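PDB 6TK9: purine nucleoside phosphorylase from Thermus thermophilus, which catalyses the phosphorolysis of purine nucleosides, probably inosine and guanosine among them, to the free base and ribose 1-phosphate. Local coordinates for residues A[21-26]-A[266-271]; A[64-69]-A[73-78]; A[94-99]-A[107-112]; A[214-219]-A[224-229]. All blocks are in the same frame, centred on the assembly; numbering follows the deposited sequence.

Interaction 1 of 4, residues A[21-26]-A[266-271]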
loop_
_atom_site.group_PDB
_atom_site.type_symbol
_atom_site.label_atom_id
_atom_site.label_comp_id
_atom_site.label_asym_id
_atom_site.label_seq_id
_atom_site.Cartn_x
_atom_site.Cartn_y
_atom_site.Cartn_z
ATOM N N PRO A 21 -7.131 17.604 42.278
ATOM C CA PRO A 21 -6.410 18.022 41.084
ATOM C C PRO A 21 -7.367 18.340 39.929
ATOM O O PRO A 21 -8.411 17.749 39.867
ATOM C CB PRO A 21 -5.618 16.760 40.749
ATOM C CG PRO A 21 -6.599 15.656 41.082
ATOM C CD PRO A 21 -7.256 16.138 42.356
ATOM N N GLU A 22 -6.959 19.241 39.040
ATOM C CA GLU A 22 -7.697 19.607 37.803
ATOM C C GLU A 22 -7.080 18.896 36.598
ATOM O O GLU A 22 -7.796 18.687 35.625
ATOM C CB GLU A 22 -7.659 21.121 37.604
ATOM C CG GLU A 22 -8.635 21.829 38.521
ATOM C CD GLU A 22 -8.471 23.328 38.677
ATOM O OE1 GLU A 22 -7.580 23.919 38.013
ATOM O OE2 GLU A 22 -9.235 23.895 39.479
ATOM N N VAL A 23 -5.800 18.543 36.668
ATOM C CA VAL A 23 -5.026 18.069 35.495
ATOM C C VAL A 23 -4.220 16.845 35.918
ATOM O O VAL A 23 -3.472 16.915 36.898
ATOM C CB VAL A 23 -4.135 19.177 34.907
ATOM C CG1 VAL A 23 -3.292 18.666 33.748
ATOM C CG2 VAL A 23 -4.950 20.381 34.461
ATOM N N GLY A 24 -4.421 15.753 35.187
ATOM C CA GLY A 24 -3.608 14.536 35.271
ATOM C C GLY A 24 -2.455 14.676 34.329
ATOM O O GLY A 24 -2.616 15.323 33.317
ATOM N N LEU A 25 -1.326 14.092 34.671
ATOM C CA LEU A 25 -0.100 14.152 33.859
ATOM C C LEU A 25 0.659 12.853 34.128
ATOM O O LEU A 25 0.965 12.628 35.290
ATOM C CB LEU A 25 0.658 15.407 34.298
ATOM C CG LEU A 25 2.098 15.513 33.814
ATOM C CD1 LEU A 25 2.158 15.687 32.303
ATOM C CD2 LEU A 25 2.800 16.666 34.501
ATOM N N VAL A 26 0.847 12.004 33.114
ATOM C CA VAL A 26 1.549 10.688 33.222
ATOM C C VAL A 26 2.919 10.871 32.578
ATOM O O VAL A 26 2.971 11.245 31.395
ATOM C CB VAL A 26 0.762 9.531 32.566
ATOM C CG1 VAL A 26 1.549 8.230 32.563
ATOM C CG2 VAL A 26 -0.586 9.286 33.219
ATOM N N GLY A 266 4.426 25.215 29.619
ATOM C CA GLY A 266 3.769 26.124 28.658
ATOM C C GLY A 266 2.298 25.784 28.481
ATOM O O GLY A 266 1.451 26.689 28.621
ATOM N N ILE A 267 2.009 24.508 28.215
ATOM C CA ILE A 267 0.631 23.970 28.027
ATOM C C ILE A 267 -0.154 24.107 29.342
ATOM O O ILE A 267 -1.234 24.723 29.316
ATOM C CB ILE A 267 0.707 22.514 27.528
ATOM C CG1 ILE A 267 1.235 22.463 26.094
ATOM C CG2 ILE A 267 -0.633 21.809 27.678
ATOM C CD1 ILE A 267 1.944 21.175 25.737
ATOM N N LEU A 268 0.356 23.540 30.439
ATOM C CA LEU A 268 -0.255 23.631 31.797
ATOM C C LEU A 268 -0.729 25.055 32.090
ATOM O O LEU A 268 -1.793 25.196 32.722
ATOM C CB LEU A 268 0.754 23.204 32.870
ATOM C CG LEU A 268 0.404 21.944 33.656
ATOM C CD1 LEU A 268 0.226 20.757 32.732
ATOM C CD2 LEU A 268 1.492 21.642 34.669
ATOM N N ALA A 269 0.039 26.075 31.705
ATOM C CA ALA A 269 -0.220 27.480 32.106
ATOM C C ALA A 269 -1.507 27.976 31.445
ATOM O O ALA A 269 -2.138 28.865 32.025
ATOM C CB ALA A 269 0.950 28.352 31.758
ATOM N N GLU A 270 -1.898 27.396 30.308
ATOM C CA GLU A 270 -3.048 27.874 29.494
ATOM C C GLU A 270 -4.327 27.086 29.821
ATOM O O GLU A 270 -5.371 27.504 29.329
ATOM C CB GLU A 270 -2.730 27.768 28.004
ATOM C CG GLU A 270 -1.359 28.312 27.607
ATOM C CD GLU A 270 -1.213 29.827 27.522
ATOM O OE1 GLU A 270 -1.410 30.510 28.554
ATOM O OE2 GLU A 270 -0.879 30.323 26.425
ATOM N N LEU A 271 -4.254 26.028 30.644
ATOM C CA LEU A 271 -5.375 25.087 30.963
ATOM C C LEU A 271 -6.171 25.566 32.190
ATOM O O LEU A 271 -7.378 25.251 32.360
ATOM C CB LEU A 271 -4.807 23.682 31.229
ATOM C CG LEU A 271 -4.192 22.962 30.029
ATOM C CD1 LEU A 271 -3.685 21.576 30.418
ATOM C CD2 LEU A 271 -5.193 22.874 28.889
ATOM O OXT LEU A 271 -5.616 26.253 33.060
#
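V23, at the start of strand 23-27, meets L268 and L271 at the C-terminal end of the chain, and every touch across the contact is apolar. The valine uses both branches. CG1, anti to the backbone N (chi1 177°), meets L268 CD1 at 4.2 Å, while V23 CG2 lies 4.4 Å from L271 CD1. These are loose van der Waals approaches. A beta-branched residue suits this place because it keeps to the extended backbone of a strand and still offers one methyl to each leucine. L268 brings CD1 to the strand at the end of a long, flexible side chain. L25, further along the strand, also faces the helix but stays beyond close contact.

The terminal carboxylate of L271 turns through OXT to K72 NZ in a salt bridge, and the backbone of V23 pairs with that of L75.

Helix 257-270 thus lies over one side of the central sheet. L268 also packs on L108 of strand 106-115, I267 and L271 lean on L166 of helix 161-173, and strand 23-27 runs parallel between strands 72-78 and 106-115.

Interaction 2 of 4, residues A[64-69]-A[73-78]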
loop_
_atom_site.group_PDB
_atom_site.type_symbol
_atom_site.label_atom_id
_atom_site.label_comp_id
_atom_site.label_asym_id
_atom_site.label_seq_id
_atom_site.Cartn_x
_atom_site.Cartn_y
_atom_site.Cartn_z
ATOM N N LEU A 64 2.581 8.238 42.963
ATOM C CA LEU A 64 1.499 9.209 42.679
ATOM C C LEU A 64 1.815 10.508 43.429
ATOM O O LEU A 64 2.034 10.449 44.645
ATOM C CB LEU A 64 0.145 8.632 43.098
ATOM C CG LEU A 64 -1.045 9.442 42.589
ATOM C CD1 LEU A 64 -1.137 9.336 41.073
ATOM C CD2 LEU A 64 -2.344 8.997 43.243
ATOM N N VAL A 65 1.839 11.641 42.729
ATOM C CA VAL A 65 2.159 12.973 43.312
ATOM C C VAL A 65 0.961 13.898 43.093
ATOM O O VAL A 65 0.594 14.116 41.929
ATOM C CB VAL A 65 3.435 13.551 42.681
ATOM C CG1 VAL A 65 3.632 15.004 43.058
ATOM C CG2 VAL A 65 4.665 12.734 43.034
ATOM N N LEU A 66 0.371 14.401 44.179
ATOM C CA LEU A 66 -0.633 15.494 44.163
ATOM C C LEU A 66 0.061 16.784 44.595
ATOM O O LEU A 66 0.851 16.741 45.565
ATOM C CB LEU A 66 -1.788 15.141 45.098
ATOM C CG LEU A 66 -2.702 14.022 44.597
ATOM C CD1 LEU A 66 -2.753 12.881 45.593
ATOM C CD2 LEU A 66 -4.101 14.531 44.312
ATOM N N GLY A 67 -0.207 17.882 43.889
ATOM C CA GLY A 67 0.427 19.175 44.187
ATOM C C GLY A 67 0.163 20.260 43.161
ATOM O O GLY A 67 -0.863 20.234 42.448
ATOM N N ARG A 68 1.062 21.236 43.144
ATOM C CA ARG A 68 0.940 22.474 42.340
ATOM C C ARG A 68 2.148 22.498 41.401
ATOM O O ARG A 68 3.267 22.250 41.868
ATOM C CB ARG A 68 0.837 23.674 43.289
ATOM C CG ARG A 68 0.241 24.934 42.680
ATOM C CD ARG A 68 -0.221 25.900 43.759
ATOM N NE ARG A 68 -1.492 25.444 44.310
ATOM C CZ ARG A 68 -2.693 25.633 43.743
ATOM N NH1 ARG A 68 -3.784 25.151 44.318
ATOM N NH2 ARG A 68 -2.808 26.284 42.593
ATOM N N LEU A 69 1.898 22.670 40.108
ATOM C CA LEU A 69 2.935 22.796 39.059
ATOM C C LEU A 69 2.426 23.904 38.134
ATOM O O LEU A 69 1.217 23.901 37.889
ATOM C CB LEU A 69 3.094 21.446 38.360
ATOM C CG LEU A 69 4.183 21.349 37.301
ATOM C CD1 LEU A 69 5.563 21.535 37.910
ATOM C CD2 LEU A 69 4.092 20.011 36.580
ATOM N N PRO A 73 -3.341 22.977 40.155
ATOM C CA PRO A 73 -3.455 21.766 40.972
ATOM C C PRO A 73 -3.395 20.518 40.071
ATOM O O PRO A 73 -4.235 20.391 39.192
ATOM C CB PRO A 73 -4.803 21.908 41.712
ATOM C CG PRO A 73 -5.570 23.015 40.982
ATOM C CD PRO A 73 -4.601 23.728 40.054
ATOM N N VAL A 74 -2.415 19.631 40.277
ATOM C CA VAL A 74 -2.122 18.524 39.316
ATOM C C VAL A 74 -1.985 17.187 40.051
ATOM O O VAL A 74 -1.520 17.185 41.208
ATOM C CB VAL A 74 -0.885 18.834 38.458
ATOM C CG1 VAL A 74 -1.092 20.112 37.671
ATOM C CG2 VAL A 74 0.394 18.923 39.267
ATOM N N LEU A 75 -2.446 16.107 39.398
ATOM C CA LEU A 75 -2.094 14.692 39.696
ATOM C C LEU A 75 -0.971 14.289 38.740
ATOM O O LEU A 75 -1.209 14.291 37.531
ATOM C CB LEU A 75 -3.327 13.803 39.499
ATOM C CG LEU A 75 -3.207 12.364 40.010
ATOM C CD1 LEU A 75 -2.973 12.318 41.511
ATOM C CD2 LEU A 75 -4.453 11.572 39.678
ATOM N N VAL A 76 0.225 14.028 39.265
ATOM C CA VAL A 76 1.396 13.544 38.471
ATOM C C VAL A 76 1.641 12.069 38.832
ATOM O O VAL A 76 1.734 11.750 40.016
ATOM C CB VAL A 76 2.624 14.448 38.694
ATOM C CG1 VAL A 76 3.845 13.972 37.918
ATOM C CG2 VAL A 76 2.301 15.894 38.348
ATOM N N TYR A 77 1.638 11.191 37.832
ATOM C CA TYR A 77 2.076 9.777 37.884
ATOM C C TYR A 77 3.553 9.772 37.558
ATOM O O TYR A 77 3.874 10.027 36.414
ATOM C CB TYR A 77 1.290 8.942 36.873
ATOM C CG TYR A 77 -0.178 8.882 37.190
ATOM C CD1 TYR A 77 -1.041 9.864 36.748
ATOM C CD2 TYR A 77 -0.684 7.910 38.027
ATOM C CE1 TYR A 77 -2.387 9.840 37.070
ATOM C CE2 TYR A 77 -2.026 7.876 38.363
ATOM C CZ TYR A 77 -2.883 8.835 37.871
ATOM O OH TYR A 77 -4.207 8.785 38.179
ATOM N N LYS A 78 4.416 9.647 38.553
ATOM C CA LYS A 78 5.877 9.554 38.306
ATOM C C LYS A 78 6.139 8.118 37.832
ATOM O O LYS A 78 6.301 7.233 38.695
ATOM C CB LYS A 78 6.697 9.978 39.538
ATOM C CG LYS A 78 8.209 9.905 39.329
ATOM C CD LYS A 78 9.113 10.544 40.385
ATOM C CE LYS A 78 10.565 10.493 39.935
ATOM N NZ LYS A 78 11.488 11.211 40.849
#
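The strands that hold L64 to L69 and P73 to K78 form an antiparallel pair joined by a tight turn, at one side of the mixed sheet of the phosphorylase fold, with strand 39-45 beyond the first and strand 23-27 beyond the second. Two reciprocal pairs of backbone bonds fix the register. V65 N donates to V76 O at 2.7 Å, and V76 N to V65 O at 2.7 Å, both fairly straight. G67 N reaches V74 O at 3.1 Å, and V74 N returns to G67 O at 2.7 Å. Glycine suits position 67, where the chain turns a corner with a backbone conformation that other residues adopt less easily.

P73 faces R68 in a non-hydrogen-bonded pair, so its missing N-H costs nothing here; R68 NH2 lies 4.0 Å from P73 CD. On the same face, L64 CD1 sits over the Y77 ring, 3.6 Å from its centroid and 27° off the normal, a CH-pi contact. With CG anti to the backbone N (chi1 -168°), L64 also brings CD1 within 3.5 Å of L75 CD1. An alanine here lacks CG and both methyls, which would probably bare one face of the Y77 ring and open a gap beside L75.

The backbone groups of V65, G67, V74 and V76 are thus met between the strands, while the side chains are largely apolar, with R68 exposed at the turn end.

Interaction 3 of 4, residues A[94-99]-A[107-112]. With PO4 (phosphate ion), chain G.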
loop_
_atom_site.group_PDB
_atom_site.type_symbol
_atom_site.label_atom_id
_atom_site.label_comp_id
_atom_site.label_asym_id
_atom_site.label_seq_id
_atom_site.Cartn_x
_atom_site.Cartn_y
_atom_site.Cartn_z
ATOM N N PHE A 94 -5.842 1.225 35.474
ATOM C CA PHE A 94 -6.426 1.451 36.819
ATOM C C PHE A 94 -6.019 2.858 37.270
ATOM O O PHE A 94 -6.909 3.686 37.492
ATOM C CB PHE A 94 -6.115 0.319 37.801
ATOM C CG PHE A 94 -6.917 0.454 39.073
ATOM C CD1 PHE A 94 -8.288 0.226 39.076
ATOM C CD2 PHE A 94 -6.324 0.904 40.247
ATOM C CE1 PHE A 94 -9.042 0.417 40.228
ATOM C CE2 PHE A 94 -7.080 1.089 41.399
ATOM C CZ PHE A 94 -8.435 0.844 41.387
ATOM N N PRO A 95 -4.705 3.218 37.318
ATOM C CA PRO A 95 -4.281 4.546 37.764
ATOM C C PRO A 95 -5.084 5.696 37.126
ATOM O O PRO A 95 -5.765 6.380 37.879
ATOM C CB PRO A 95 -2.779 4.597 37.424
ATOM C CG PRO A 95 -2.338 3.154 37.454
ATOM C CD PRO A 95 -3.548 2.374 36.967
ATOM N N VAL A 96 -5.034 5.892 35.803
ATOM C CA VAL A 96 -5.744 7.038 35.150
ATOM C C VAL A 96 -7.251 6.986 35.460
ATOM O O VAL A 96 -7.870 8.056 35.485
ATOM C CB VAL A 96 -5.492 7.139 33.634
ATOM C CG1 VAL A 96 -4.023 7.393 33.342
ATOM C CG2 VAL A 96 -6.000 5.925 32.870
ATOM N N ARG A 97 -7.837 5.815 35.697
ATOM C CA ARG A 97 -9.276 5.719 36.073
ATOM C C ARG A 97 -9.465 6.359 37.463
ATOM O O ARG A 97 -10.341 7.240 37.577
ATOM C CB ARG A 97 -9.783 4.269 36.004
ATOM C CG ARG A 97 -10.011 3.748 34.585
ATOM C CD ARG A 97 -10.246 2.244 34.495
ATOM N NE ARG A 97 -11.123 1.866 33.394
ATOM C CZ ARG A 97 -11.411 0.616 33.007
ATOM N NH1 ARG A 97 -10.894 -0.428 33.633
ATOM N NH2 ARG A 97 -12.238 0.423 31.988
ATOM N N VAL A 98 -8.668 5.954 38.466
ATOM C CA VAL A 98 -8.617 6.580 39.827
ATOM C C VAL A 98 -8.318 8.076 39.677
ATOM O O VAL A 98 -9.004 8.902 40.317
ATOM C CB VAL A 98 -7.578 5.892 40.735
ATOM C CG1 VAL A 98 -7.295 6.691 41.996
ATOM C CG2 VAL A 98 -8.015 4.487 41.094
ATOM N N GLY A 99 -7.352 8.415 38.829
ATOM C CA GLY A 99 -7.022 9.817 38.527
ATOM C C GLY A 99 -8.262 10.598 38.149
ATOM O O GLY A 99 -8.413 11.749 38.587
ATOM N N PHE A 107 -6.154 15.188 30.936
ATOM C CA PHE A 107 -4.951 14.338 31.116
ATOM C C PHE A 107 -3.961 14.577 29.987
ATOM O O PHE A 107 -4.380 14.593 28.827
ATOM C CB PHE A 107 -5.332 12.863 31.145
ATOM C CG PHE A 107 -5.478 12.280 32.521
ATOM C CD1 PHE A 107 -6.679 12.358 33.198
ATOM C CD2 PHE A 107 -4.417 11.630 33.120
ATOM C CE1 PHE A 107 -6.806 11.804 34.461
ATOM C CE2 PHE A 107 -4.541 11.081 34.384
ATOM C CZ PHE A 107 -5.739 11.168 35.052
ATOM N N LEU A 108 -2.692 14.747 30.358
ATOM C CA LEU A 108 -1.523 14.836 29.452
ATOM C C LEU A 108 -0.791 13.496 29.570
ATOM O O LEU A 108 -0.221 13.236 30.630
ATOM C CB LEU A 108 -0.617 16.001 29.881
ATOM C CG LEU A 108 -0.975 17.402 29.369
ATOM C CD1 LEU A 108 -2.432 17.782 29.634
ATOM C CD2 LEU A 108 -0.057 18.455 29.965
ATOM N N LEU A 109 -0.836 12.652 28.550
ATOM C CA LEU A 109 -0.110 11.359 28.576
ATOM C C LEU A 109 1.213 11.531 27.829
ATOM O O LEU A 109 1.165 11.916 26.667
ATOM C CB LEU A 109 -0.989 10.288 27.932
ATOM C CG LEU A 109 -2.403 10.188 28.493
ATOM C CD1 LEU A 109 -3.245 9.280 27.620
ATOM C CD2 LEU A 109 -2.388 9.695 29.928
ATOM N N THR A 110 2.338 11.273 28.490
ATOM C CA THR A 110 3.696 11.456 27.931
ATOM C C THR A 110 4.387 10.093 27.893
ATOM O O THR A 110 4.117 9.272 28.791
ATOM C CB THR A 110 4.510 12.504 28.712
ATOM O OG1 THR A 110 5.132 11.903 29.854
ATOM C CG2 THR A 110 3.667 13.692 29.135
ATOM N N SER A 111 5.257 9.892 26.899
ATOM C CA SER A 111 5.959 8.613 26.623
ATOM C C SER A 111 7.290 8.913 25.932
ATOM O O SER A 111 7.420 9.985 25.304
ATOM C CB SER A 111 5.098 7.701 25.774
ATOM O OG SER A 111 4.576 8.411 24.656
ATOM N N ALA A 112 8.246 8.003 26.043
ATOM C CA ALA A 112 9.361 7.871 25.075
ATOM C C ALA A 112 8.861 7.021 23.898
ATOM O O ALA A 112 8.145 6.032 24.160
ATOM C CB ALA A 112 10.572 7.257 25.741
HETATM P P PO4 G . 6.913 4.827 27.993
HETATM O O1 PO4 G . 6.232 4.317 29.272
HETATM O O2 PO4 G . 8.105 3.938 27.650
HETATM O O3 PO4 G . 7.408 6.248 28.172
HETATM O O4 PO4 G . 5.880 4.820 26.869
#
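Phosphate O3 takes a hydrogen bond from A112 N, 2.9 Å long with an angle of 157° at the hydrogen, where strand 106-115 passes the anion. S29, R80, H82 and S211 also bond the ion, which probably came from the crystallisation liquor; the site is consistent with the phosphate-substrate pocket of purine nucleoside phosphorylases. This belongs to the alpha/beta phosphorylase fold, in which helix 94-102 is followed by strand 106-115 and packs on the sheet, the local axes running nearly antiparallel at 159° and 11.4 Å apart. A backbone N-H suits the anion, since it donates from a rigid strand. Just before it, T110 OG1 bonds to V26 O and to G28 N, and S111 OG to S230 OG, tying the strand to its neighbours.

Far from the anion, at the start of the strand, the contact with the helix is hydrophobic. V96 lays CG1 at 3.9 Å from F107 CE2 and, with its CG1 anti to the carbonyl carbon, also comes within 4.4 Å of L109 CD2. The ring itself reaches towards the helix backbone, and V96 O approaches CZ of F107 obliquely at 3.8 Å. A serine in its place lacks the ring and would probably leave a gap between helix and strand, with V96 and G99 losing the group they pack against. Glycine is apt at 99 because a CB there would clash with that ring: G99 CA meets its edge, in plane, 3.9 Å from F107 CZ.

Interaction 4 of 4, residues A[214-219]-A[224-229]; sequences PEVIAL and ARVLGL
V226 stands between V216 and L219, handing one methyl to each. With CG1 anti to the backbone N (chi1 178°), the valine turns CG1 to V216 CG2 at 4.1 Å, while V226 CG2 rests on L219 CB at 3.8 Å. The side chains of V216 and V226 lie askew to one another, so that pair touches by single methyls, whereas L219 presents the flank of its side chain near the root. The CD2 branch of L219 turns to the start of the other segment and lies 3.8 Å from A224 CB. A small residue suits 224, whose CB comes 3.3 Å from L219 O.

That same carbonyl accepts a hydrogen bond from A224 N at 3.0 Å, bent to 138° and with the donor tilted 22° from the carbonyl plane. The bond runs back to a residue five places earlier and ties the last turns of helix 213-222 to the chain entering strand 225-235. E215 points elsewhere, to a salt bridge from its OE1 to R80 NE; since R80 also bonds the phosphate, E215 is a second-shell residue of that site. I217, on the other side of the helix, packs on S190 of a second subunit.

Methyl packing thus holds the helix against the sheet, and one bent backbone hydrogen bond closes the connection.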
loop_
_atom_site.group_PDB
_atom_site.type_symbol
_atom_site.label_atom_id
_atom_site.label_comp_id
_atom_site.label_asym_id
_atom_site.label_seq_id
_atom_site.Cartn_x
_atom_site.Cartn_y
_atom_site.Cartn_z
ATOM N N PRO A 214 -3.914 2.214 25.766
ATOM C CA PRO A 214 -4.933 1.712 26.684
ATOM C C PRO A 214 -5.456 2.858 27.561
ATOM O O PRO A 214 -6.639 2.916 27.794
ATOM C CB PRO A 214 -4.252 0.591 27.491
ATOM C CG PRO A 214 -2.771 0.647 27.139
ATOM C CD PRO A 214 -2.617 1.532 25.920
ATOM N N GLU A 215 -4.556 3.737 28.007
ATOM C CA GLU A 215 -4.872 4.961 28.791
ATOM C C GLU A 215 -5.823 5.827 27.956
ATOM O O GLU A 215 -6.905 6.202 28.485
ATOM C CB GLU A 215 -3.584 5.685 29.224
ATOM C CG GLU A 215 -2.787 4.905 30.260
ATOM C CD GLU A 215 -1.272 4.954 30.143
ATOM O OE1 GLU A 215 -0.696 5.986 30.499
ATOM O OE2 GLU A 215 -0.665 3.950 29.723
ATOM N N VAL A 216 -5.477 6.105 26.696
ATOM C CA VAL A 216 -6.328 6.957 25.815
ATOM C C VAL A 216 -7.739 6.368 25.715
ATOM O O VAL A 216 -8.679 7.134 25.842
ATOM C CB VAL A 216 -5.724 7.134 24.422
ATOM C CG1 VAL A 216 -6.697 7.918 23.547
ATOM C CG2 VAL A 216 -4.364 7.815 24.481
ATOM N N ILE A 217 -7.878 5.061 25.489
ATOM C CA ILE A 217 -9.198 4.375 25.330
ATOM C C ILE A 217 -9.964 4.426 26.662
ATOM O O ILE A 217 -11.159 4.791 26.657
ATOM C CB ILE A 217 -9.023 2.925 24.825
ATOM C CG1 ILE A 217 -8.421 2.894 23.419
ATOM C CG2 ILE A 217 -10.344 2.176 24.880
ATOM C CD1 ILE A 217 -7.952 1.532 22.969
ATOM N N ALA A 218 -9.305 4.061 27.762
ATOM C CA ALA A 218 -9.868 4.078 29.137
ATOM C C ALA A 218 -10.413 5.476 29.466
ATOM O O ALA A 218 -11.532 5.558 30.027
ATOM C CB ALA A 218 -8.825 3.626 30.136
ATOM N N LEU A 219 -9.667 6.526 29.108
ATOM C CA LEU A 219 -9.972 7.931 29.469
ATOM C C LEU A 219 -11.088 8.499 28.581
ATOM O O LEU A 219 -11.879 9.326 29.109
ATOM C CB LEU A 219 -8.696 8.768 29.393
ATOM C CG LEU A 219 -7.781 8.619 30.607
ATOM C CD1 LEU A 219 -6.407 9.185 30.330
ATOM C CD2 LEU A 219 -8.389 9.296 31.820
ATOM N N ALA A 224 -13.043 12.018 29.746
ATOM C CA ALA A 224 -11.875 12.886 30.008
ATOM C C ALA A 224 -11.389 13.494 28.688
ATOM O O ALA A 224 -11.638 12.886 27.636
ATOM C CB ALA A 224 -10.788 12.070 30.674
ATOM N N ARG A 225 -10.733 14.652 28.738
ATOM C CA ARG A 225 -9.975 15.212 27.595
ATOM C C ARG A 225 -8.533 14.725 27.725
ATOM O O ARG A 225 -8.091 14.546 28.854
ATOM C CB ARG A 225 -10.026 16.737 27.579
ATOM C CG ARG A 225 -11.426 17.328 27.637
ATOM C CD ARG A 225 -11.371 18.726 28.232
ATOM N NE ARG A 225 -11.040 19.724 27.233
ATOM C CZ ARG A 225 -10.240 20.780 27.404
ATOM N NH1 ARG A 225 -9.596 20.988 28.545
ATOM N NH2 ARG A 225 -10.064 21.619 26.393
ATOM N N VAL A 226 -7.865 14.454 26.601
ATOM C CA VAL A 226 -6.548 13.747 26.536
ATOM C C VAL A 226 -5.648 14.526 25.571
ATOM O O VAL A 226 -6.120 14.930 24.502
ATOM C CB VAL A 226 -6.693 12.276 26.081
ATOM C CG1 VAL A 226 -5.353 11.557 25.961
ATOM C CG2 VAL A 226 -7.630 11.475 26.966
ATOM N N LEU A 227 -4.392 14.724 25.953
ATOM C CA LEU A 227 -3.304 15.256 25.093
ATOM C C LEU A 227 -2.133 14.283 25.224
ATOM O O LEU A 227 -1.796 13.926 26.373
ATOM C CB LEU A 227 -2.941 16.670 25.565
ATOM C CG LEU A 227 -1.988 17.454 24.668
ATOM C CD1 LEU A 227 -1.912 18.898 25.112
ATOM C CD2 LEU A 227 -0.603 16.850 24.682
ATOM N N GLY A 228 -1.576 13.848 24.090
ATOM C CA GLY A 228 -0.494 12.853 24.025
ATOM C C GLY A 228 0.782 13.485 23.500
ATOM O O GLY A 228 0.729 14.142 22.453
ATOM N N LEU A 229 1.893 13.311 24.207
ATOM C CA LEU A 229 3.203 13.816 23.765
ATOM C C LEU A 229 4.203 12.689 23.953
ATOM O O LEU A 229 4.187 12.024 25.005
ATOM C CB LEU A 229 3.644 15.057 24.548
ATOM C CG LEU A 229 2.664 16.228 24.598
ATOM C CD1 LEU A 229 3.208 17.300 25.534
ATOM C CD2 LEU A 229 2.396 16.814 23.213
#

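In the fold
All four contacts lie on one mixed sheet, and most of their touching residues are buried. Interaction 3 is the most central, about 5 Å from the centre of the chain, with interaction 4 next at about 7 Å; interactions 1 and 2 lie further out, at about 13 and 14 Å. Interaction 2 joins strands by backbone hydrogen bonds, while interactions 1, 3 and 4 set helices on the sheet mainly by apolar packing. Strand 23-27 links interactions 1, 2 and 3 as neighbour of strands 72-78 and 106-115, and strands 106-115 and 225-235 bring interactions 3 and 4 together. Only interaction 3 includes the phosphate itself.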